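Local coordinates for protein hypoxanthine-guanine phosphoribosyltransferase (HGPRT) (Schistosoma mansoni, PDB 5IPF) that catalyses the transfer of a phosphoribosyl group from PRPP to hypoxanthine or guanine, giving IMP or GMP in purine salvage, at residues Y78-N83 with R114-P119; E159-T164 with L189-S194; S182-S187 with R200-G205. All coordinates share one frame; numbering follows the deposited sequence.

Contact 1 of 3, residues Y78-N83 with R114-P119; sequences YYEACN and RGIVLP
The Glu80 carboxylate is the flat group that meets the facing segment most closely, lying against the CD1 end of Ile116. Its OE1 is 3.2 Å from Ile116 CD1, and its CD is 3.6 Å from the same methyl. The two side chains approach from opposite directions. Glu80 has CG anti to its backbone N (chi1 -165°) and continues extended, which carries the acid from the helix to the isoleucine. OE1 also stands obliquely to the Arg114 guanidinium, 4.4 Å from Arg114 NH1 and well out of the guanidinium plane. No N-H points at it, so the pair amounts to an electrostatic pairing at a distance rather than a salt bridge. On one face of the Tyr79 ring sits Tyr78 CD2, displaced from the ring centre, while Tyr79 CD2 in turn lies in plane at the edge of the Tyr78 ring.

These groups bring the end of helix 61-81 against the loop leaving helix 97-112. That helix is the crossover of a beta-alpha-beta unit joining the parallel neighbours 87-92 and 120-125. The end of helix 61-81 is a Schellman motif: Asn83, with positive phi, is the C-prime residue, the next backbone N reaches back to Tyr79 O, and Asn83 N makes a weak hydrogen bond to Glu80 O.

Further along the loop, Leu118 packs its two methyls on Tyr79. Leu118 CD1 is 3.8 Å from Tyr79 O, and Leu118 CD2 is 4.0 Å from Tyr79 CB; the phenol itself leads away from this segment and reaches Lys184 of strand 182-187. Arg114 turns its chain along helix 61-81, touching Met73, Val76 and Asp77.

Contact 2 of 3, residues E159-T164 with L189-S194; sequences EDIIDT and LVKRTS. With IMP (inosinic acid), chain E.
Asp160, next to Glu159 at a corner in the chain, starts the pairing: its carbonyl O accepts Leu189 N at 3.3 Å. Its side chain points away from the 189-194 segment and serves the nucleotide instead, OD1 taking a hydrogen bond of 2.7 Å from IMP O2'; both carboxylate oxygens crowd that hydroxyl, OD2 standing 2.5 Å from IMP O2'.

Ile161 follows, bridged in parallel to Leu189 with both side chains on one face of the sheet. Its branches divide the work. CG1 rests 3.6 Å from Leu189 CB, and CG2 reaches the purine, 3.5 Å from IMP C4. Ile162 is bridged to Val190, with both side chains on the other face. Its N donates to Leu189 O, and its O receives Lys191 N at 2.9 Å.

Glu159 to Thr164 begin the sequence EDIIDTGKT, the PRPP-binding motif of type I phosphoribosyltransferases, in which a strand runs into a phosphate-holding loop. Here the loop grips the 5'-phosphate of IMP: Asp163 N donates to IMP O1P at 3.1 Å, and Thr164 N donates to IMP O2P. Gly165 N and Thr167 OG1 add further bonds to the nucleotide.

The Asp163 carboxyl group, with CG anti to the backbone N (chi1 180°), turns from the phosphate-binding N-H to the aliphatic part of Lys191, placing OD1 3.4 Å from Lys191 CD. The lysine chain is extended past CG and crosses this group obliquely; its NZ continues to the base, where it makes a weak hydrogen bond of 3.1 Å to IMP O6.

Contact 3 of 3, residues S182-S187 with R200-G205; sequences SVKVAS and RPDFVG
This is a parallel strand pairing inside the central sheet, strand 182-187 running beside the start of strand 203-208, with an aspartate side chain extending the bonding before the second strand begins. The bridges pair Ala186 with Phe203 and Ser187 with Val204. Val185 O accepts Phe203 N at 3.2 Å, and a weaker bond from Asp202 N reaches the same oxygen. Ser187 N then donates to Phe203 O at 2.9 Å, before Gly205 N closes the row on Ser187 O at 3.2 Å.

At the other end Asp202 has CG anti to its carbonyl carbon and beside its own N (chi1 -52°), which turns the carboxylate back toward the neighbouring strand. OD2 takes Val185 N at 3.1 Å, met on the anti side and 20° out of the carboxylate plane. The aliphatic start of Lys184 crosses this group at about a right angle, with Lys184 CG 3.3 Å from Asp202 OD2, while the chain, bent at chi2, carries its end away toward Tyr78 of helix 61-81.

Pro201 bridges two residues on one side: its CB lies 3.8 Å from Val185 CG1, and its CG reaches Ser187 CB. On the face shared by Ala186 and Phe203 the two CB atoms pack at 4.1 Å, and the phenyl ring continues to Met71 and Ile75 of helix 61-81. Helix 166-175 meets Val185 through Ile168 and Ile172. A parallel sheet packed by helices in this way is the core of the type I phosphoribosyltransferase fold.

In the fold
Contacts 2 and 3 belong to one sheet and interlock, their segments alternating along the chain. Their centres are 12 Å apart. Glu159 N and Ala186 O are 3.2 Å apart, a probable hydrogen bond, while Val190 CG2 packs 3.6 Å from Val204 CG1. Contact 2 holds the IMP directly. Contact 3 lies farther from the ligand in the same sheet: the Ser187 side chain is about 8 Å from the nucleotide, and its OG bonds to Leu189 O of contact 2. Contact 1 is peripheral, its centre about 29 Å from that of contact 2, yet it joins contact 3 through Lys184, whose CE lies 3.8 Å from Tyr78 OH.

Contact 1 of 3, residues Y78-N83 with R114-P119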
loop_
_atom_site.group_PDB
_atom_site.type_symbol
_atom_site.label_atom_id
_atom_site.label_comp_id
_atom_site.label_asym_id
_atom_site.label_seq_id
_atom_site.Cartn_x
_atom_site.Cartn_y
_atom_site.Cartn_z
ATOM N N TYR A 78 1.703 21.047 12.619
ATOM C CA TYR A 78 1.800 22.491 12.428
ATOM C C TYR A 78 0.415 23.128 12.429
ATOM O O TYR A 78 0.137 24.046 13.209
ATOM C CB TYR A 78 2.531 22.833 11.129
ATOM C CG TYR A 78 2.470 24.319 10.828
ATOM C CD1 TYR A 78 3.353 25.204 11.429
ATOM C CD2 TYR A 78 1.508 24.837 9.967
ATOM C CE1 TYR A 78 3.292 26.565 11.173
ATOM C CE2 TYR A 78 1.437 26.194 9.707
ATOM C CZ TYR A 78 2.332 27.054 10.310
ATOM O OH TYR A 78 2.265 28.406 10.050
ATOM N N TYR A 79 -0.470 22.651 11.548
ATOM C CA TYR A 79 -1.806 23.230 11.459
ATOM C C TYR A 79 -2.658 22.962 12.691
ATOM O O TYR A 79 -3.733 23.555 12.815
ATOM C CB TYR A 79 -2.523 22.716 10.211
ATOM C CG TYR A 79 -2.059 23.381 8.935
ATOM C CD1 TYR A 79 -2.609 24.588 8.521
ATOM C CD2 TYR A 79 -1.069 22.807 8.150
ATOM C CE1 TYR A 79 -2.186 25.201 7.358
ATOM C CE2 TYR A 79 -0.641 23.413 6.985
ATOM C CZ TYR A 79 -1.203 24.608 6.593
ATOM O OH TYR A 79 -0.780 25.215 5.433
ATOM N N GLU A 80 -2.214 22.089 13.596
ATOM C CA GLU A 80 -2.905 21.891 14.863
ATOM C C GLU A 80 -2.296 22.697 16.001
ATOM O O GLU A 80 -3.005 23.018 16.962
ATOM C CB GLU A 80 -2.912 20.408 15.249
ATOM C CG GLU A 80 -3.898 20.077 16.355
ATOM C CD GLU A 80 -3.472 18.889 17.186
ATOM O OE1 GLU A 80 -2.451 18.257 16.841
ATOM O OE2 GLU A 80 -4.155 18.592 18.189
ATOM N N ALA A 81 -1.005 23.036 15.914
ATOM C CA ALA A 81 -0.391 23.862 16.947
ATOM C C ALA A 81 -0.993 25.261 16.986
ATOM O O ALA A 81 -1.055 25.879 18.057
ATOM C CB ALA A 81 1.119 23.941 16.725
ATOM N N CYS A 82 -1.439 25.777 15.842
ATOM C CA CYS A 82 -2.057 27.094 15.766
ATOM C C CYS A 82 -3.570 27.021 15.601
ATOM O O CYS A 82 -4.206 28.052 15.358
ATOM C CB CYS A 82 -1.439 27.900 14.622
ATOM S SG CYS A 82 -1.403 27.044 13.032
ATOM N N ASN A 83 -4.152 25.827 15.726
ATOM C CA ASN A 83 -5.602 25.631 15.691
ATOM C C ASN A 83 -6.218 26.224 14.427
ATOM O O ASN A 83 -7.150 27.030 14.476
ATOM C CB ASN A 83 -6.260 26.211 16.944
ATOM C CG ASN A 83 -6.008 25.369 18.173
ATOM O OD1 ASN A 83 -5.023 25.566 18.884
ATOM N ND2 ASN A 83 -6.897 24.419 18.428
ATOM N N ARG A 114 -4.952 9.841 15.268
ATOM C CA ARG A 114 -4.740 10.719 16.409
ATOM C C ARG A 114 -6.021 11.275 17.010
ATOM O O ARG A 114 -5.945 12.051 17.970
ATOM C CB ARG A 114 -3.838 11.897 16.022
ATOM C CG ARG A 114 -2.411 11.517 15.650
ATOM C CD ARG A 114 -1.468 12.701 15.821
ATOM N NE ARG A 114 -0.602 12.894 14.663
ATOM C CZ ARG A 114 0.142 13.978 14.462
ATOM N NH1 ARG A 114 0.121 14.970 15.341
ATOM N NH2 ARG A 114 0.902 14.075 13.379
ATOM N N GLY A 115 -7.187 10.918 16.479
ATOM C CA GLY A 115 -8.412 11.560 16.911
ATOM C C GLY A 115 -8.510 13.042 16.615
ATOM O O GLY A 115 -9.464 13.682 17.062
ATOM N N ILE A 116 -7.560 13.613 15.871
ATOM C CA ILE A 116 -7.577 15.048 15.588
ATOM C C ILE A 116 -8.675 15.369 14.580
ATOM O O ILE A 116 -8.920 14.607 13.636
ATOM C CB ILE A 116 -6.195 15.504 15.077
ATOM C CG1 ILE A 116 -5.153 15.341 16.187
ATOM C CG2 ILE A 116 -6.230 16.948 14.534
ATOM C CD1 ILE A 116 -3.733 15.562 15.731
ATOM N N VAL A 117 -9.347 16.502 14.771
ATOM C CA VAL A 117 -10.288 17.024 13.785
ATOM C C VAL A 117 -9.596 18.178 13.068
ATOM O O VAL A 117 -9.426 19.265 13.630
ATOM C CB VAL A 117 -11.617 17.464 14.419
ATOM C CG1 VAL A 117 -12.611 17.882 13.329
ATOM C CG2 VAL A 117 -12.205 16.344 15.253
ATOM N N LEU A 118 -9.183 17.938 11.824
ATOM C CA LEU A 118 -8.505 18.938 11.001
ATOM C C LEU A 118 -9.190 18.953 9.643
ATOM O O LEU A 118 -8.846 18.164 8.752
ATOM C CB LEU A 118 -7.013 18.633 10.872
ATOM C CG LEU A 118 -6.083 19.815 10.594
ATOM C CD1 LEU A 118 -6.090 20.788 11.765
ATOM C CD2 LEU A 118 -4.671 19.325 10.312
ATOM N N PRO A 119 -10.172 19.833 9.449
ATOM C CA PRO A 119 -10.939 19.828 8.193
ATOM C C PRO A 119 -10.112 20.334 7.021
ATOM O O PRO A 119 -9.677 21.491 6.993
ATOM C CB PRO A 119 -12.124 20.750 8.494
ATOM C CG PRO A 119 -11.675 21.600 9.608
ATOM C CD PRO A 119 -10.705 20.801 10.421
#

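Contact 2 of 3, residues E159-T164 with L189-S194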
loop_
_atom_site.group_PDB
_atom_site.type_symbol
_atom_site.label_atom_id
_atom_site.label_comp_id
_atom_site.label_asym_id
_atom_site.label_seq_id
_atom_site.Cartn_x
_atom_site.Cartn_y
_atom_site.Cartn_z
ATOM N N GLU A 159 2.704 21.740 -5.017
ATOM C CA GLU A 159 3.346 21.757 -6.320
ATOM C C GLU A 159 4.353 20.615 -6.398
ATOM O O GLU A 159 4.650 19.942 -5.407
ATOM C CB GLU A 159 4.034 23.103 -6.587
ATOM C CG GLU A 159 4.180 23.440 -8.067
ATOM C CD GLU A 159 5.260 24.471 -8.332
ATOM O OE1 GLU A 159 5.551 25.273 -7.422
ATOM O OE2 GLU A 159 5.822 24.473 -9.450
ATOM N N ASP A 160 4.892 20.413 -7.599
ATOM C CA ASP A 160 5.694 19.238 -7.905
ATOM C C ASP A 160 7.185 19.444 -7.639
ATOM O O ASP A 160 7.824 18.594 -7.008
ATOM C CB ASP A 160 5.452 18.830 -9.360
ATOM C CG ASP A 160 5.649 19.980 -10.334
ATOM O OD1 ASP A 160 5.574 21.150 -9.907
ATOM O OD2 ASP A 160 5.875 19.712 -11.533
ATOM N N ILE A 161 7.758 20.552 -8.110
ATOM C CA ILE A 161 9.193 20.783 -7.968
ATOM C C ILE A 161 9.464 22.275 -8.110
ATOM O O ILE A 161 8.795 22.972 -8.877
ATOM C CB ILE A 161 9.995 19.947 -8.999
ATOM C CG1 ILE A 161 11.500 20.096 -8.770
ATOM C CG2 ILE A 161 9.622 20.337 -10.420
ATOM C CD1 ILE A 161 12.342 19.184 -9.632
ATOM N N ILE A 162 10.447 22.762 -7.356
ATOM C CA ILE A 162 10.889 24.152 -7.400
ATOM C C ILE A 162 12.280 24.192 -8.018
ATOM O O ILE A 162 13.166 23.425 -7.619
ATOM C CB ILE A 162 10.898 24.786 -5.997
ATOM C CG1 ILE A 162 9.503 24.738 -5.372
ATOM C CG2 ILE A 162 11.401 26.222 -6.058
ATOM C CD1 ILE A 162 8.490 25.582 -6.094
ATOM N N ASP A 163 12.475 25.086 -8.988
ATOM C CA ASP A 163 13.779 25.245 -9.620
ATOM C C ASP A 163 14.254 26.688 -9.502
ATOM O O ASP A 163 15.059 27.014 -8.625
ATOM C CB ASP A 163 13.721 24.816 -11.088
ATOM C CG ASP A 163 15.056 24.971 -11.797
ATOM O OD1 ASP A 163 16.101 25.003 -11.114
ATOM O OD2 ASP A 163 15.059 25.050 -13.045
ATOM N N THR A 164 13.761 27.559 -10.384
ATOM C CA THR A 164 14.129 28.968 -10.312
ATOM C C THR A 164 13.331 29.699 -9.239
ATOM O O THR A 164 13.883 30.534 -8.515
ATOM C CB THR A 164 13.924 29.640 -11.670
ATOM O OG1 THR A 164 12.522 29.733 -11.955
ATOM C CG2 THR A 164 14.605 28.834 -12.768
ATOM N N LEU A 189 9.881 18.159 -4.476
ATOM C CA LEU A 189 11.293 18.251 -4.810
ATOM C C LEU A 189 11.733 19.707 -4.865
ATOM O O LEU A 189 10.936 20.607 -5.151
ATOM C CB LEU A 189 11.596 17.576 -6.154
ATOM C CG LEU A 189 11.203 16.107 -6.310
ATOM C CD1 LEU A 189 11.706 15.571 -7.640
ATOM C CD2 LEU A 189 11.738 15.282 -5.154
ATOM N N VAL A 190 13.016 19.927 -4.588
ATOM C CA VAL A 190 13.644 21.239 -4.694
ATOM C C VAL A 190 15.000 21.055 -5.361
ATOM O O VAL A 190 15.796 20.213 -4.934
ATOM C CB VAL A 190 13.801 21.922 -3.321
ATOM C CG1 VAL A 190 14.883 22.989 -3.376
ATOM C CG2 VAL A 190 12.482 22.533 -2.884
ATOM N N LYS A 191 15.257 21.832 -6.409
ATOM C CA LYS A 191 16.517 21.736 -7.132
ATOM C C LYS A 191 17.595 22.556 -6.438
ATOM O O LYS A 191 17.361 23.701 -6.038
ATOM C CB LYS A 191 16.346 22.212 -8.574
ATOM C CG LYS A 191 16.062 21.102 -9.567
ATOM C CD LYS A 191 15.970 21.653 -10.978
ATOM C CE LYS A 191 15.852 20.541 -12.006
ATOM N NZ LYS A 191 15.713 21.076 -13.390
ATOM N N ARG A 192 18.779 21.966 -6.298
ATOM C CA ARG A 192 19.931 22.673 -5.755
ATOM C C ARG A 192 20.530 23.557 -6.844
ATOM O O ARG A 192 21.033 23.054 -7.855
ATOM C CB ARG A 192 20.963 21.678 -5.233
ATOM C CG ARG A 192 21.717 22.131 -3.997
ATOM C CD ARG A 192 22.615 21.011 -3.518
ATOM N NE ARG A 192 21.960 19.721 -3.704
ATOM C CZ ARG A 192 22.590 18.552 -3.693
ATOM N NH1 ARG A 192 23.901 18.501 -3.506
ATOM N NH2 ARG A 192 21.905 17.435 -3.876
ATOM N N THR A 193 20.468 24.868 -6.641
ATOM C CA THR A 193 20.916 25.845 -7.620
ATOM C C THR A 193 22.192 26.517 -7.127
ATOM O O THR A 193 22.431 26.618 -5.921
ATOM C CB THR A 193 19.817 26.886 -7.878
ATOM O OG1 THR A 193 18.626 26.219 -8.308
ATOM C CG2 THR A 193 20.228 27.886 -8.951
ATOM N N SER A 194 23.026 26.941 -8.071
ATOM C CA SER A 194 24.211 27.729 -7.754
ATOM C C SER A 194 24.085 29.121 -8.376
ATOM O O SER A 194 24.129 29.260 -9.598
ATOM C CB SER A 194 25.476 27.028 -8.251
ATOM O OG SER A 194 26.562 27.247 -7.367
HETATM P P IMP E . 10.425 27.351 -11.469
HETATM O O1P IMP E . 10.424 27.217 -9.964
HETATM O O2P IMP E . 11.702 27.054 -12.217
HETATM O O3P IMP E . 10.023 28.769 -11.799
HETATM O "O5'" IMP E . 9.323 26.354 -12.048
HETATM C "C5'" IMP E . 9.635 25.488 -13.135
HETATM C "C4'" IMP E . 8.412 24.833 -13.733
HETATM O "O4'" IMP E . 8.833 23.707 -14.532
HETATM C "C3'" IMP E . 7.395 24.276 -12.752
HETATM O "O3'" IMP E . 6.114 24.219 -13.377
HETATM C "C2'" IMP E . 7.905 22.857 -12.504
HETATM O "O2'" IMP E . 6.893 21.923 -12.191
HETATM C "C1'" IMP E . 8.612 22.497 -13.823
HETATM N N9 IMP E . 9.917 21.856 -13.622
HETATM C C8 IMP E . 11.035 22.469 -13.118
HETATM N N7 IMP E . 12.043 21.574 -13.075
HETATM C C5 IMP E . 11.590 20.393 -13.549
HETATM C C6 IMP E . 12.209 19.161 -13.719
HETATM O O6 IMP E . 13.406 19.030 -13.465
HETATM N N1 IMP E . 11.487 18.104 -14.235
HETATM C C2 IMP E . 10.161 18.279 -14.576
HETATM N N3 IMP E . 9.553 19.507 -14.404
HETATM C C4 IMP E . 10.254 20.552 -13.897
#

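Contact 3 of 3, residues S182-S187 with R200-G205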
loop_
_atom_site.group_PDB
_atom_site.type_symbol
_atom_site.label_atom_id
_atom_site.label_comp_id
_atom_site.label_asym_id
_atom_site.label_seq_id
_atom_site.Cartn_x
_atom_site.Cartn_y
_atom_site.Cartn_z
ATOM N N SER A 182 -3.518 32.535 5.610
ATOM C CA SER A 182 -2.154 32.036 5.503
ATOM C C SER A 182 -1.991 31.337 4.162
ATOM O O SER A 182 -2.920 30.682 3.682
ATOM C CB SER A 182 -1.818 31.073 6.649
ATOM N N VAL A 183 -0.813 31.489 3.563
ATOM C CA VAL A 183 -0.463 30.826 2.309
ATOM C C VAL A 183 0.883 30.146 2.512
ATOM O O VAL A 183 1.908 30.823 2.658
ATOM C CB VAL A 183 -0.408 31.802 1.125
ATOM C CG1 VAL A 183 0.113 31.097 -0.119
ATOM C CG2 VAL A 183 -1.779 32.401 0.864
ATOM N N LYS A 184 0.882 28.816 2.533
ATOM C CA LYS A 184 2.096 28.023 2.648
ATOM C C LYS A 184 2.203 27.086 1.451
ATOM O O LYS A 184 1.230 26.851 0.732
ATOM C CB LYS A 184 2.126 27.225 3.960
ATOM C CG LYS A 184 2.895 27.908 5.087
ATOM C CD LYS A 184 2.245 29.217 5.508
ATOM C CE LYS A 184 3.024 29.888 6.628
ATOM N NZ LYS A 184 2.403 31.181 7.035
ATOM N N VAL A 185 3.406 26.553 1.238
ATOM C CA VAL A 185 3.714 25.754 0.057
ATOM C C VAL A 185 4.343 24.438 0.490
ATOM O O VAL A 185 5.240 24.422 1.340
ATOM C CB VAL A 185 4.659 26.496 -0.907
ATOM C CG1 VAL A 185 5.144 25.549 -1.995
ATOM C CG2 VAL A 185 3.965 27.707 -1.507
ATOM N N ALA A 186 3.883 23.341 -0.107
ATOM C CA ALA A 186 4.493 22.027 0.063
ATOM C C ALA A 186 4.988 21.563 -1.301
ATOM O O ALA A 186 4.184 21.317 -2.206
ATOM C CB ALA A 186 3.503 21.030 0.662
ATOM N N SER A 187 6.306 21.455 -1.450
ATOM C CA SER A 187 6.933 21.039 -2.696
ATOM C C SER A 187 7.629 19.704 -2.481
ATOM O O SER A 187 8.413 19.554 -1.538
ATOM C CB SER A 187 7.939 22.081 -3.193
ATOM O OG SER A 187 8.588 21.643 -4.374
ATOM N N ARG A 200 12.855 29.017 -0.312
ATOM C CA ARG A 200 12.680 27.613 0.011
ATOM C C ARG A 200 11.269 27.432 0.558
ATOM O O ARG A 200 10.847 28.197 1.443
ATOM C CB ARG A 200 13.722 27.136 1.032
ATOM N N PRO A 201 10.509 26.458 0.061
ATOM C CA PRO A 201 9.142 26.255 0.558
ATOM C C PRO A 201 9.126 25.834 2.021
ATOM O O PRO A 201 10.148 25.502 2.626
ATOM C CB PRO A 201 8.591 25.149 -0.350
ATOM C CG PRO A 201 9.460 25.185 -1.572
ATOM C CD PRO A 201 10.819 25.584 -1.082
ATOM N N ASP A 202 7.920 25.849 2.593
ATOM C CA ASP A 202 7.763 25.542 4.011
ATOM C C ASP A 202 7.918 24.052 4.285
ATOM O O ASP A 202 8.504 23.664 5.302
ATOM C CB ASP A 202 6.406 26.037 4.507
ATOM C CG ASP A 202 6.155 27.488 4.157
ATOM O OD1 ASP A 202 6.547 28.372 4.948
ATOM O OD2 ASP A 202 5.563 27.743 3.087
ATOM N N PHE A 203 7.401 23.208 3.396
ATOM C CA PHE A 203 7.510 21.761 3.522
ATOM C C PHE A 203 8.144 21.212 2.253
ATOM O O PHE A 203 7.584 21.357 1.161
ATOM C CB PHE A 203 6.140 21.122 3.764
ATOM C CG PHE A 203 5.423 21.670 4.964
ATOM C CD1 PHE A 203 5.807 21.302 6.244
ATOM C CD2 PHE A 203 4.368 22.554 4.814
ATOM C CE1 PHE A 203 5.151 21.810 7.353
ATOM C CE2 PHE A 203 3.708 23.064 5.919
ATOM C CZ PHE A 203 4.100 22.691 7.188
ATOM N N VAL A 204 9.310 20.588 2.399
ATOM C CA VAL A 204 10.053 20.028 1.278
ATOM C C VAL A 204 10.243 18.536 1.514
ATOM O O VAL A 204 10.553 18.109 2.632
ATOM C CB VAL A 204 11.417 20.724 1.090
ATOM C CG1 VAL A 204 12.129 20.175 -0.135
ATOM C CG2 VAL A 204 11.237 22.231 0.977
ATOM N N GLY A 205 10.051 17.748 0.461
ATOM C CA GLY A 205 10.303 16.324 0.535
ATOM C C GLY A 205 11.770 15.998 0.353
ATOM O O GLY A 205 12.420 15.484 1.268
#